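Local structure of glycoside hydrolase family protein (Novosphingobium sp. PP1Y, 6Q2F) at residues A[805-810]-A[838-843]. The protein probably hydrolyses terminal alpha-L-rhamnose units from glycosylated substrates, as an alpha-L-rhamnosidase of the glycoside hydrolases. Sequence-based numbering, arbitrary orientation.
Sequences ALRKLA and LTEWSS
Leu806 and Trp841 meet where helix 838-848 packs against helix 803-814, the connecting helix of a beta-alpha-beta crossover between the parallel neighbouring strands 788-794 and 818-820; helix 838-848 itself lies between strands 818-820 and 860-863 in the chain, far from the centre of the molecule. The spacing fits side-chain-mediated packing: the closest CA atoms, those of Leu806 and Trp841, are 7.3 Å apart, and only 197 Å² is buried between the segments.

The tightly packed part is a CH-pi contact around the buried Leu806. Its CD2 sits over one face of the indole, 3.9 Å from the centroid of the Trp841 five-membered ring and 9° off the ring normal; a trans chi1 carries the isobutyl group toward the second helix. CD2 also lies 3.4 Å from Trp841 O, so one methyl touches both the indole face and the carbonyl oxygen of the same residue. Met801 O accepts a hydrogen bond from Trp841 NE1, which ties down the polar edge of the indole, while Leu844 and Val845, further along the second helix, extend the apolar surface around Leu806.

The other side faces solvent more, Arg807 and Glu840 both being partly exposed; its bonds are short but its surroundings more open. Here the two residues form a two-point salt bridge, their side chains crossing at about a right angle. Glu840 reaches across on a fully extended chain. Arg807 presents its NE edge side-on, and both carboxylate oxygens lie near the guanidinium plane; the two planes are nevertheless turned 46° apart, so the pairing is twisted rather than coplanar. Asp837 adds a weak, long ion pair to Arg807 NH2, probably reinforcing the negative surroundings of the guanidinium. The two bonds differ in approach: Arg807 NH2 meets Glu840 OE1 on its syn side at 2.8 Å, whereas Arg807 NE reaches Glu840 OE2 from above the carboxylate plane, also at 2.8 Å, along an almost straight N-H...O line of 170°.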
loop_
_atom_site.group_PDB
_atom_site.type_symbol
_atom_site.label_atom_id
_atom_site.label_comp_id
_atom_site.label_asym_id
_atom_site.label_seq_id
_atom_site.Cartn_x
_atom_site.Cartn_y
_atom_site.Cartn_z
ATOM N N ALA A 805 13.581 11.127 -19.845
ATOM C CA ALA A 805 14.117 11.266 -18.497
ATOM C C ALA A 805 15.556 11.736 -18.556
ATOM O O ALA A 805 15.963 12.614 -17.792
ATOM C CB ALA A 805 14.023 9.943 -17.726
ATOM N N LEU A 806 16.348 11.151 -19.457
ATOM C CA LEU A 806 17.768 11.489 -19.518
ATOM C C LEU A 806 17.962 12.950 -19.900
ATOM O O LEU A 806 18.846 13.635 -19.359
ATOM C CB LEU A 806 18.469 10.565 -20.507
ATOM C CG LEU A 806 19.974 10.745 -20.664
ATOM C CD1 LEU A 806 20.674 10.494 -19.336
ATOM C CD2 LEU A 806 20.471 9.764 -21.709
ATOM N N ARG A 807 17.126 13.446 -20.817
ATOM C CA ARG A 807 17.160 14.851 -21.201
ATOM C C ARG A 807 16.977 15.753 -19.991
ATOM O O ARG A 807 17.730 16.713 -19.790
ATOM C CB ARG A 807 16.068 15.140 -22.221
ATOM C CG ARG A 807 16.445 14.817 -23.659
ATOM C CD ARG A 807 15.179 14.813 -24.530
ATOM N NE ARG A 807 15.502 14.825 -25.950
ATOM C CZ ARG A 807 14.602 14.727 -26.914
ATOM N NH1 ARG A 807 13.319 14.598 -26.601
ATOM N NH2 ARG A 807 14.985 14.759 -28.185
ATOM N N LYS A 808 15.948 15.475 -19.192
ATOM C CA LYS A 808 15.683 16.317 -18.036
ATOM C C LYS A 808 16.809 16.213 -17.023
ATOM O O LYS A 808 17.227 17.215 -16.433
ATOM C CB LYS A 808 14.352 15.936 -17.391
ATOM C CG LYS A 808 13.884 16.995 -16.421
ATOM C CD LYS A 808 13.424 18.261 -17.158
ATOM C CE LYS A 808 13.320 19.445 -16.200
ATOM N NZ LYS A 808 12.730 20.669 -16.825
ATOM N N LEU A 809 17.325 15.006 -16.823
ATOM C CA LEU A 809 18.409 14.814 -15.871
ATOM C C LEU A 809 19.656 15.564 -16.319
ATOM O O LEU A 809 20.280 16.280 -15.527
ATOM C CB LEU A 809 18.678 13.324 -15.726
ATOM C CG LEU A 809 19.602 12.883 -14.620
ATOM C CD1 LEU A 809 18.855 12.929 -13.266
ATOM C CD2 LEU A 809 20.084 11.491 -14.966
ATOM N N ALA A 810 20.014 15.431 -17.599
ATOM C CA ALA A 810 21.142 16.182 -18.138
ATOM C C ALA A 810 20.924 17.678 -18.001
ATOM O O ALA A 810 21.859 18.419 -17.680
ATOM C CB ALA A 810 21.375 15.816 -19.607
ATOM N N LEU A 838 17.887 8.724 -31.892
ATOM C CA LEU A 838 18.834 7.676 -31.568
ATOM C C LEU A 838 20.073 8.189 -30.845
ATOM O O LEU A 838 20.262 7.997 -29.648
ATOM C CB LEU A 838 19.290 7.047 -32.888
ATOM C CG LEU A 838 18.808 7.674 -34.207
ATOM C CD1 LEU A 838 19.653 7.242 -35.385
ATOM C CD2 LEU A 838 17.349 7.334 -34.408
ATOM N N THR A 839 20.908 8.840 -31.626
ATOM C CA THR A 839 22.157 9.432 -31.231
ATOM C C THR A 839 22.204 10.277 -29.972
ATOM O O THR A 839 23.168 10.271 -29.287
ATOM C CB THR A 839 22.597 10.317 -32.407
ATOM O OG1 THR A 839 22.807 9.479 -33.532
ATOM C CG2 THR A 839 23.845 11.114 -32.128
ATOM N N GLU A 840 21.167 11.019 -29.703
ATOM C CA GLU A 840 21.135 11.953 -28.584
ATOM C C GLU A 840 21.214 11.242 -27.237
ATOM O O GLU A 840 21.882 11.727 -26.312
ATOM C CB GLU A 840 19.878 12.823 -28.665
ATOM C CG GLU A 840 19.756 13.803 -27.500
ATOM C CD GLU A 840 18.470 14.603 -27.541
ATOM O OE1 GLU A 840 17.712 14.468 -28.525
ATOM O OE2 GLU A 840 18.220 15.361 -26.585
ATOM N N TRP A 841 20.550 10.090 -27.107
ATOM C CA TRP A 841 20.615 9.327 -25.861
ATOM C C TRP A 841 22.058 8.985 -25.524
ATOM O O TRP A 841 22.516 9.213 -24.399
ATOM C CB TRP A 841 19.771 8.054 -25.988
ATOM C CG TRP A 841 19.558 7.268 -24.718
ATOM C CD1 TRP A 841 18.456 7.300 -23.921
ATOM C CD2 TRP A 841 20.457 6.311 -24.118
ATOM N NE1 TRP A 841 18.607 6.439 -22.861
ATOM C CE2 TRP A 841 19.823 5.818 -22.956
ATOM C CE3 TRP A 841 21.720 5.820 -24.455
ATOM C CZ2 TRP A 841 20.412 4.867 -22.126
ATOM C CZ3 TRP A 841 22.304 4.877 -23.629
ATOM C CH2 TRP A 841 21.653 4.412 -22.478
ATOM N N SER A 842 22.801 8.465 -26.508
ATOM C CA SER A 842 24.199 8.104 -26.290
ATOM C C SER A 842 25.063 9.329 -26.007
ATOM O O SER A 842 25.999 9.261 -25.204
ATOM C CB SER A 842 24.748 7.347 -27.500
ATOM O OG SER A 842 24.312 5.996 -27.500
ATOM N N SER A 843 24.787 10.449 -26.675
ATOM C CA SER A 843 25.576 11.653 -26.427
ATOM C C SER A 843 25.388 12.129 -24.995
ATOM O O SER A 843 26.349 12.520 -24.325
ATOM C CB SER A 843 25.184 12.758 -27.410
ATOM O OG SER A 843 25.431 12.358 -28.741
#